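Local coordinates for secreted effector protein SopD (Salmonella typhimurium, PDB 5CPC) that acts as a type III secreted effector that alters host cell physiology, contributes to replication in macrophages and cooperates with SopB in membrane fission and macropinosome formation during invasion, at residues L111-G115 / D116-S120; L53-L56 / H57-H61; M286-D289 / V290-K294; S213-A216 / C217-A220. All coordinates share one frame; numbering follows the deposited sequence.

In the fold
Along the chain the order is contact 2, contact 1, contact 4, contact 3. Contact 2 lies on helix 49-60 and contact 1 in the hairpin of strands 109-114 and 117-123; their centres are about 24 Å apart and the two do not touch. Contacts 3 and 4 sit at the other end of the molecule, the centre of contact 3 being about 52 Å from that of contact 2. These two pack together, with centres about 12 Å apart: Ile-288 CD1 of helix 285-298 reaches Cys-217 SG at 3.5 Å, and Ile-291 CD1 lies 3.6 Å from Met-214 CB. One end thus carries two separate elements, the other two helices, 209-215 and 285-298, packed together.

Contact 1: L111-G115 / D116-S120; sequences LLMVG and DTVIS
The flat peptide groups of Val-114 and Thr-117 meet across a tight hairpin: the carbonyl of Thr-117 receives the N-H of Val-114 in its own plane, at 2.9 Å between Val-114 N and Thr-117 O. The same oxygen also draws in the CA-H of Met-113. In return Thr-117 N gives a weak bond to Val-114 O, and between these bonds Gly-115 and Asp-116 form the two corners of a type II' turn, Gly-115 with the positive phi (74°) usual at the first corner. Farther from the turn, Leu-112 lies opposite both Ile-119 and Ser-120. Ile-119 N bonds to Leu-112 O at 2.9 Å, nearly along the C=O axis, while Leu-112 N bonds to Ser-120 O at 3.0 Å, somewhat tilted from the carbonyl plane. This is a two-residue beta hairpin with a beta bulge, Ile-119 being the extra residue with a helical backbone. The bulge brings the Ile-119 side chain over the first strand, where its CD1 comes to 3.6 Å from Val-114 CG2 and its CG2 to 4.1 Å from Leu-112 CB. That face turns to helix 76-90, where Leu-112 and Val-114 touch Phe-84 and Ser-120 OG is hydrogen-bonded to Lys-80 NZ. Met-113 and Val-118, a non-hydrogen-bonded pair, occupy the other face. Bends at chi2 (-96°) and chi3 (-80°) fold the methionine over, and its SD comes to 3.8 Å from Val-118 CG1, the two side chains crossing at a slant. The far edge of strand 109-114 is bonded to strand 99-103.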
loop_
_atom_site.group_PDB
_atom_site.type_symbol
_atom_site.label_atom_id
_atom_site.label_comp_id
_atom_site.label_asym_id
_atom_site.label_seq_id
_atom_site.Cartn_x
_atom_site.Cartn_y
_atom_site.Cartn_z
ATOM N N LEU A 111 -4.311 15.027 -9.179
ATOM C CA LEU A 111 -4.834 15.628 -10.389
ATOM C C LEU A 111 -4.525 14.726 -11.552
ATOM O O LEU A 111 -3.381 14.474 -11.840
ATOM C CB LEU A 111 -4.171 16.988 -10.627
ATOM C CG LEU A 111 -4.198 18.043 -9.521
ATOM C CD1 LEU A 111 -3.471 19.323 -9.982
ATOM C CD2 LEU A 111 -5.618 18.394 -9.130
ATOM N N LEU A 112 -5.551 14.239 -12.228
ATOM C CA LEU A 112 -5.362 13.364 -13.374
ATOM C C LEU A 112 -5.182 14.302 -14.545
ATOM O O LEU A 112 -6.086 15.083 -14.826
ATOM C CB LEU A 112 -6.590 12.458 -13.579
ATOM C CG LEU A 112 -6.790 11.248 -12.632
ATOM C CD1 LEU A 112 -6.684 11.639 -11.156
ATOM C CD2 LEU A 112 -8.151 10.492 -12.956
ATOM N N MET A 113 -4.020 14.207 -15.203
ATOM C CA MET A 113 -3.555 15.177 -16.233
ATOM C C MET A 113 -3.311 14.497 -17.541
ATOM O O MET A 113 -2.546 13.514 -17.604
ATOM C CB MET A 113 -2.225 15.817 -15.828
ATOM C CG MET A 113 -2.187 16.284 -14.426
ATOM S SD MET A 113 -2.573 18.031 -14.371
ATOM C CE MET A 113 -1.002 18.772 -14.834
ATOM N N VAL A 114 -3.945 15.037 -18.567
ATOM C CA VAL A 114 -3.778 14.585 -19.937
ATOM C C VAL A 114 -3.088 15.769 -20.627
ATOM O O VAL A 114 -3.739 16.680 -21.156
ATOM C CB VAL A 114 -5.142 14.236 -20.565
ATOM C CG1 VAL A 114 -5.011 13.929 -22.044
ATOM C CG2 VAL A 114 -5.796 13.020 -19.816
ATOM N N GLY A 115 -1.756 15.778 -20.566
ATOM C CA GLY A 115 -0.986 16.941 -20.991
ATOM C C GLY A 115 -1.163 17.967 -19.905
ATOM O O GLY A 115 -0.879 17.706 -18.737
ATOM N N ASP A 116 -1.678 19.124 -20.290
ATOM C CA ASP A 116 -1.974 20.207 -19.352
ATOM C C ASP A 116 -3.442 20.249 -18.832
ATOM O O ASP A 116 -3.747 20.989 -17.897
ATOM C CB ASP A 116 -1.537 21.549 -19.982
ATOM C CG ASP A 116 -0.030 21.733 -19.936
ATOM O OD1 ASP A 116 0.692 20.738 -19.678
ATOM O OD2 ASP A 116 0.445 22.865 -20.149
ATOM N N THR A 117 -4.333 19.459 -19.442
ATOM C CA THR A 117 -5.756 19.384 -19.024
ATOM C C THR A 117 -5.954 18.484 -17.775
ATOM O O THR A 117 -5.518 17.309 -17.755
ATOM C CB THR A 117 -6.657 18.876 -20.172
ATOM O OG1 THR A 117 -6.326 19.542 -21.395
ATOM C CG2 THR A 117 -8.138 19.113 -19.851
ATOM N N VAL A 118 -6.557 19.054 -16.725
ATOM C CA VAL A 118 -6.938 18.290 -15.524
ATOM C C VAL A 118 -8.319 17.783 -15.794
ATOM O O VAL A 118 -9.302 18.534 -15.800
ATOM C CB VAL A 118 -6.928 19.084 -14.188
ATOM C CG1 VAL A 118 -5.762 20.076 -14.155
ATOM C CG2 VAL A 118 -8.244 19.810 -13.964
ATOM N N ILE A 119 -8.360 16.492 -16.045
ATOM C CA ILE A 119 -9.528 15.814 -16.518
ATOM C C ILE A 119 -10.432 15.464 -15.320
ATOM O O ILE A 119 -11.626 15.382 -15.465
ATOM C CB ILE A 119 -9.020 14.622 -17.432
ATOM C CG1 ILE A 119 -9.540 14.767 -18.861
ATOM C CG2 ILE A 119 -9.030 13.226 -16.771
ATOM C CD1 ILE A 119 -9.317 13.507 -19.749
ATOM N N SER A 120 -9.850 15.316 -14.124
ATOM C CA SER A 120 -10.577 14.896 -12.909
ATOM C C SER A 120 -9.623 15.010 -11.728
ATOM O O SER A 120 -8.396 15.084 -11.933
ATOM C CB SER A 120 -11.049 13.425 -13.048
ATOM O OG SER A 120 -11.986 13.064 -12.048
#

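Contact 2: L53-L56 / H57-H61; sequences LEVL and HSIIH
From Leu-53 to Ile-60 the backbone is alpha-helical, its i to i+4 bonds running from the 2.7 Å contact of His-57 N with Leu-53 O to the 3.0 Å contact of Ile-60 N with Leu-56 O. Side chains of the last turn fold back on carbonyls of the turn before. Ser-58 does so with its hydroxyl: OG sits between its own backbone N and carbonyl carbon (chi1 77°), and from there donates to Val-55 O at 3.1 Å. Ile-59 N binds Val-55 O too, lying in the plane of that carbonyl, whereas the hydroxyl comes in at a steeper angle and tilted from the plane; two donors therefore grip one oxygen. Ile-59 also brings its CD1 to 4.2 Å from Val-55 CG1, the side chains slanting across each other in a loose apolar contact on an exposed flank. Ile-60 places CG1 over Leu-56 O at 3.4 Å. His-57 holds its imidazole away from the helix, CG anti to the backbone N (168°), with Glu-54 O at the ring edge and near its plane. Its CE1 lies 4.0 Å above the plane of the His-61 ring, offset toward the rim. The carboxylate of Glu-54 is salt-bridged to Arg-86, and its OE1 stays 4.3 Å from His-57 ND1. Leu-53 and Leu-56 touch Trp-37, while Leu-53, Glu-54 and His-57 meet helix 141-160. The arrangement is the C-terminal part of a surface helix, 49-60, with a serine hydroxyl bonded back to the carbonyl three residues earlier.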
loop_
_atom_site.group_PDB
_atom_site.type_symbol
_atom_site.label_atom_id
_atom_site.label_comp_id
_atom_site.label_asym_id
_atom_site.label_seq_id
_atom_site.Cartn_x
_atom_site.Cartn_y
_atom_site.Cartn_z
ATOM N N LEU A 53 -16.041 -5.178 -21.829
ATOM C CA LEU A 53 -15.874 -5.287 -20.354
ATOM C C LEU A 53 -16.037 -3.991 -19.625
ATOM O O LEU A 53 -16.670 -3.939 -18.563
ATOM C CB LEU A 53 -14.489 -5.846 -19.971
ATOM C CG LEU A 53 -14.413 -7.333 -19.707
ATOM C CD1 LEU A 53 -12.908 -7.788 -19.674
ATOM C CD2 LEU A 53 -15.189 -7.784 -18.411
ATOM N N GLU A 54 -15.461 -2.922 -20.200
ATOM C CA GLU A 54 -15.625 -1.610 -19.636
ATOM C C GLU A 54 -17.127 -1.275 -19.609
ATOM O O GLU A 54 -17.667 -0.722 -18.628
ATOM C CB GLU A 54 -14.847 -0.611 -20.519
ATOM C CG GLU A 54 -14.736 0.765 -19.929
ATOM C CD GLU A 54 -13.732 0.756 -18.739
ATOM O OE1 GLU A 54 -13.973 1.451 -17.705
ATOM O OE2 GLU A 54 -12.715 0.033 -18.868
ATOM N N VAL A 55 -17.836 -1.618 -20.690
ATOM C CA VAL A 55 -19.244 -1.372 -20.713
ATOM C C VAL A 55 -19.957 -2.256 -19.677
ATOM O O VAL A 55 -20.825 -1.784 -18.950
ATOM C CB VAL A 55 -19.880 -1.591 -22.137
ATOM C CG1 VAL A 55 -21.352 -1.293 -22.047
ATOM C CG2 VAL A 55 -19.250 -0.615 -23.189
ATOM N N LEU A 56 -19.649 -3.547 -19.681
ATOM C CA LEU A 56 -20.254 -4.471 -18.697
ATOM C C LEU A 56 -20.022 -3.984 -17.262
ATOM O O LEU A 56 -20.955 -3.944 -16.444
ATOM C CB LEU A 56 -19.696 -5.860 -18.867
ATOM C CG LEU A 56 -20.245 -6.944 -17.959
ATOM C CD1 LEU A 56 -21.731 -7.308 -18.327
ATOM C CD2 LEU A 56 -19.306 -8.166 -18.000
ATOM N N HIS A 57 -18.782 -3.568 -16.991
ATOM C CA HIS A 57 -18.449 -2.921 -15.719
ATOM C C HIS A 57 -19.370 -1.758 -15.415
ATOM O O HIS A 57 -19.930 -1.692 -14.332
ATOM C CB HIS A 57 -17.000 -2.429 -15.672
ATOM C CG HIS A 57 -16.747 -1.536 -14.507
ATOM N ND1 HIS A 57 -16.542 -0.177 -14.636
ATOM C CD2 HIS A 57 -16.718 -1.807 -13.174
ATOM C CE1 HIS A 57 -16.394 0.353 -13.433
ATOM N NE2 HIS A 57 -16.505 -0.613 -12.533
ATOM N N SER A 58 -19.580 -0.837 -16.354
ATOM C CA SER A 58 -20.535 0.235 -16.047
ATOM C C SER A 58 -22.037 -0.192 -15.931
ATOM O O SER A 58 -22.834 0.485 -15.262
ATOM C CB SER A 58 -20.288 1.477 -16.915
ATOM O OG SER A 58 -20.794 1.272 -18.200
ATOM N N ILE A 59 -22.435 -1.320 -16.510
ATOM C CA ILE A 59 -23.787 -1.774 -16.267
ATOM C C ILE A 59 -23.956 -2.299 -14.831
ATOM O O ILE A 59 -24.984 -2.004 -14.168
ATOM C CB ILE A 59 -24.245 -2.872 -17.280
ATOM C CG1 ILE A 59 -24.497 -2.234 -18.654
ATOM C CG2 ILE A 59 -25.455 -3.606 -16.764
ATOM C CD1 ILE A 59 -24.306 -3.241 -19.807
ATOM N N ILE A 60 -22.998 -3.093 -14.374
ATOM C CA ILE A 60 -23.194 -3.863 -13.125
ATOM C C ILE A 60 -22.706 -3.166 -11.837
ATOM O O ILE A 60 -23.277 -3.415 -10.775
ATOM C CB ILE A 60 -22.541 -5.284 -13.151
ATOM C CG1 ILE A 60 -21.030 -5.177 -13.322
ATOM C CG2 ILE A 60 -23.150 -6.153 -14.205
ATOM C CD1 ILE A 60 -20.323 -6.514 -13.291
ATOM N N HIS A 61 -21.684 -2.298 -11.922
ATOM C CA HIS A 61 -21.073 -1.707 -10.695
ATOM C C HIS A 61 -21.871 -0.533 -10.102
ATOM O O HIS A 61 -22.658 0.139 -10.791
ATOM C CB HIS A 61 -19.603 -1.300 -10.940
ATOM C CG HIS A 61 -19.334 0.168 -10.722
ATOM N ND1 HIS A 61 -20.087 1.168 -11.324
ATOM C CD2 HIS A 61 -18.428 0.805 -9.931
ATOM C CE1 HIS A 61 -19.643 2.352 -10.931
ATOM N NE2 HIS A 61 -18.631 2.160 -10.095
#

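Contact 3: M286-D289 / V290-K294; sequences MFID and VILEK
Glu-293 N donates to Asp-289 O at 2.7 Å, nearly in line with the carbonyl, the shortest of the i to i+4 bonds here. One residue back, Leu-292 N binds Ile-288 O at 2.9 Å with an almost straight N-H (176°); the bond from Ile-291 N to Phe-287 O is stretched and weak. Leu-292 lies alongside Ile-288, both side chains pointing the same way, and its CD1 meets Ile-288 CG2 at 3.7 Å. That CD1 also lies 3.7 Å from Asp-289 OD1, the two side chains crossing at an angle. The carboxylate is held from outside the contact: OD1 is hydrogen-bonded to Tyr-281 OH and OD2 salt-bridged to Lys-285, which should favour its charged form and fix its rotation. On the exposed flank Val-290, with CG2 beside its backbone N, rests that methyl 3.3 Å from Met-286 O. Helix 285-298 lies with Ile-288 and Ile-291 buried against helix 209-215, Leu-292 reaches Phe-229 and Phe-243, Asp-289 and Glu-293 also touch Phe-243 of strand 240-245, and Lys-294 is salt-bridged to Glu-211 of helix 209-215.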
loop_
_atom_site.group_PDB
_atom_site.type_symbol
_atom_site.label_atom_id
_atom_site.label_comp_id
_atom_site.label_asym_id
_atom_site.label_seq_id
_atom_site.Cartn_x
_atom_site.Cartn_y
_atom_site.Cartn_z
ATOM N N MET A 286 17.262 9.233 16.447
ATOM C CA MET A 286 18.680 9.069 16.741
ATOM C C MET A 286 18.979 8.063 17.875
ATOM O O MET A 286 20.169 7.674 18.011
ATOM C CB MET A 286 19.382 10.392 16.998
ATOM C CG MET A 286 18.812 11.234 18.181
ATOM S SD MET A 286 20.019 12.325 19.042
ATOM C CE MET A 286 18.967 13.645 19.748
ATOM N N PHE A 287 17.961 7.664 18.664
ATOM C CA PHE A 287 18.123 6.616 19.721
ATOM C C PHE A 287 17.739 5.303 19.121
ATOM O O PHE A 287 18.479 4.304 19.223
ATOM C CB PHE A 287 17.260 6.917 20.978
ATOM C CG PHE A 287 17.672 8.208 21.675
ATOM C CD1 PHE A 287 18.901 8.307 22.301
ATOM C CD2 PHE A 287 16.855 9.339 21.635
ATOM C CE1 PHE A 287 19.319 9.540 22.877
ATOM C CE2 PHE A 287 17.255 10.589 22.203
ATOM C CZ PHE A 287 18.466 10.690 22.817
ATOM N N ILE A 288 16.593 5.310 18.435
ATOM C CA ILE A 288 16.064 4.088 17.793
ATOM C C ILE A 288 16.997 3.528 16.708
ATOM O O ILE A 288 17.279 2.320 16.650
ATOM C CB ILE A 288 14.618 4.325 17.307
ATOM C CG1 ILE A 288 13.752 4.438 18.555
ATOM C CG2 ILE A 288 14.139 3.152 16.492
ATOM C CD1 ILE A 288 12.327 4.787 18.307
ATOM N N ASP A 289 17.569 4.404 15.900
ATOM C CA ASP A 289 18.462 3.884 14.806
ATOM C C ASP A 289 19.696 3.203 15.345
ATOM O O ASP A 289 20.112 2.148 14.837
ATOM C CB ASP A 289 18.784 5.030 13.789
ATOM C CG ASP A 289 17.547 5.375 12.904
ATOM O OD1 ASP A 289 16.489 4.727 13.070
ATOM O OD2 ASP A 289 17.617 6.279 12.039
ATOM N N VAL A 290 20.259 3.736 16.425
ATOM C CA VAL A 290 21.408 3.064 17.074
ATOM C C VAL A 290 21.034 1.630 17.365
ATOM O O VAL A 290 21.796 0.698 17.117
ATOM C CB VAL A 290 21.833 3.815 18.428
ATOM C CG1 VAL A 290 22.878 3.061 19.198
ATOM C CG2 VAL A 290 22.369 5.154 18.119
ATOM N N ILE A 291 19.851 1.427 17.909
ATOM C CA ILE A 291 19.433 0.077 18.270
ATOM C C ILE A 291 19.070 -0.823 17.070
ATOM O O ILE A 291 19.394 -2.001 17.020
ATOM C CB ILE A 291 18.135 0.171 19.213
ATOM C CG1 ILE A 291 18.442 0.961 20.500
ATOM C CG2 ILE A 291 17.678 -1.235 19.550
ATOM C CD1 ILE A 291 17.210 1.462 21.255
ATOM N N LEU A 292 18.351 -0.273 16.106
ATOM C CA LEU A 292 18.105 -0.952 14.834
ATOM C C LEU A 292 19.399 -1.387 14.215
ATOM O O LEU A 292 19.533 -2.529 13.754
ATOM C CB LEU A 292 17.323 0.020 13.865
ATOM C CG LEU A 292 15.911 0.355 14.368
ATOM C CD1 LEU A 292 15.192 1.302 13.427
ATOM C CD2 LEU A 292 15.023 -0.887 14.638
ATOM N N GLU A 293 20.377 -0.491 14.217
ATOM C CA GLU A 293 21.663 -0.848 13.566
ATOM C C GLU A 293 22.260 -2.064 14.233
ATOM O O GLU A 293 22.805 -2.967 13.540
ATOM C CB GLU A 293 22.689 0.300 13.605
ATOM C CG GLU A 293 23.996 -0.103 12.905
ATOM C CD GLU A 293 25.152 0.798 13.220
ATOM O OE1 GLU A 293 25.939 1.040 12.304
ATOM O OE2 GLU A 293 25.328 1.254 14.376
ATOM N N LYS A 294 22.118 -2.120 15.577
ATOM C CA LYS A 294 22.685 -3.230 16.359
ATOM C C LYS A 294 21.962 -4.491 15.973
ATOM O O LYS A 294 22.592 -5.507 15.730
ATOM C CB LYS A 294 22.576 -2.949 17.876
ATOM C CG LYS A 294 22.758 -4.167 18.856
ATOM C CD LYS A 294 22.538 -3.774 20.442
ATOM C CE LYS A 294 23.471 -2.663 20.966
ATOM N NZ LYS A 294 22.876 -1.223 21.000
#

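Contact 4: S213-A216 / C217-A220; sequences SMLA and CINA
Leu-215 and Ile-218 are joined by an i to i+3 bond where helix 209-215 gives way to 3-10 turns. Ile-218 N donates to Leu-215 O at 3.1 Å, and the next such bond runs from Asn-219 N to Ala-216 O at 3.2 Å. Neither donor uses a carbonyl lone pair: both stand well above the carbonyl plane, by 48° and 45°. Beyond them Ala-220 takes a left-handed backbone conformation and the chain turns into the loop that leads to strand 232-237. Gln-228 secures this end twice, its NE2 bonding to Leu-215 O and its OE1 accepting from Asn-219 ND2; the carbonyl of the buried Leu-215 thus has two donors. Through water, the first residues are tied to the turn as well: water 1 donates to Met-214 O at 3.0 Å and weakly accepts from Cys-217 N. Apolar contact across the turn is slight, Leu-215 CD2 and Ile-218 CD1 being 4.4 Å apart. Both residues are buried, Leu-215 against Phe-223, Phe-229 and Leu-295, Ile-218 against Tyr-281 of helix 264-283. With CG1 of Ile-218 between its backbone N and carbonyl carbon (chi1 63°), the branch bends back toward the preceding turn, and CG1 comes to rest 3.2 Å from Leu-215 O.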
loop_
_atom_site.group_PDB
_atom_site.type_symbol
_atom_site.label_atom_id
_atom_site.label_comp_id
_atom_site.label_asym_id
_atom_site.label_seq_id
_atom_site.Cartn_x
_atom_site.Cartn_y
_atom_site.Cartn_z
ATOM N N SER A 213 12.325 -0.999 25.668
ATOM C CA SER A 213 11.445 0.157 25.885
ATOM C C SER A 213 11.537 1.240 24.801
ATOM O O SER A 213 10.533 1.722 24.359
ATOM C CB SER A 213 11.740 0.842 27.226
ATOM O OG SER A 213 11.227 0.071 28.293
ATOM N N MET A 214 12.750 1.656 24.461
ATOM C CA MET A 214 12.954 2.639 23.383
ATOM C C MET A 214 12.280 2.169 22.071
ATOM O O MET A 214 11.718 3.007 21.357
ATOM C CB MET A 214 14.461 2.870 23.160
ATOM C CG MET A 214 14.812 4.035 22.207
ATOM S SD MET A 214 13.905 5.572 22.491
ATOM C CE MET A 214 14.907 6.276 23.819
ATOM N N LEU A 215 12.304 0.856 21.782
ATOM C CA LEU A 215 11.645 0.306 20.577
ATOM C C LEU A 215 10.093 0.207 20.605
ATOM O O LEU A 215 9.458 -0.041 19.578
ATOM C CB LEU A 215 12.180 -1.090 20.220
ATOM C CG LEU A 215 13.622 -1.258 19.784
ATOM C CD1 LEU A 215 13.922 -2.705 19.257
ATOM C CD2 LEU A 215 14.030 -0.234 18.758
ATOM N N ALA A 216 9.504 0.319 21.778
ATOM C CA ALA A 216 8.091 0.022 21.960
ATOM C C ALA A 216 7.199 0.827 20.973
ATOM O O ALA A 216 6.263 0.305 20.371
ATOM C CB ALA A 216 7.700 0.303 23.447
ATOM N N CYS A 217 7.585 2.081 20.749
ATOM C CA CYS A 217 6.855 2.974 19.951
ATOM C C CYS A 217 6.765 2.649 18.452
ATOM O O CYS A 217 5.848 3.115 17.802
ATOM C CB CYS A 217 7.426 4.362 20.164
ATOM S SG CYS A 217 8.952 4.705 19.267
ATOM N N ILE A 218 7.698 1.865 17.900
ATOM C CA ILE A 218 7.598 1.540 16.461
ATOM C C ILE A 218 6.621 0.426 16.176
ATOM O O ILE A 218 6.548 -0.019 15.032
ATOM C CB ILE A 218 8.956 1.162 15.793
ATOM C CG1 ILE A 218 9.524 -0.127 16.426
ATOM C CG2 ILE A 218 9.882 2.342 15.888
ATOM C CD1 ILE A 218 10.802 -0.717 15.758
ATOM N N ASN A 219 5.933 -0.063 17.217
ATOM C CA ASN A 219 4.984 -1.180 17.099
ATOM C C ASN A 219 3.951 -1.080 18.230
ATOM O O ASN A 219 3.619 -2.059 18.909
ATOM C CB ASN A 219 5.718 -2.531 17.115
ATOM C CG ASN A 219 4.790 -3.739 16.976
ATOM O OD1 ASN A 219 3.684 -3.632 16.443
ATOM N ND2 ASN A 219 5.238 -4.901 17.500
ATOM N N ALA A 220 3.447 0.124 18.436
ATOM C CA ALA A 220 2.262 0.332 19.273
ATOM C C ALA A 220 2.511 0.054 20.773
ATOM O O ALA A 220 1.612 -0.453 21.467
ATOM C CB ALA A 220 1.039 -0.485 18.720
HETATM O O HOH W 1 9.356 4.216 22.683
#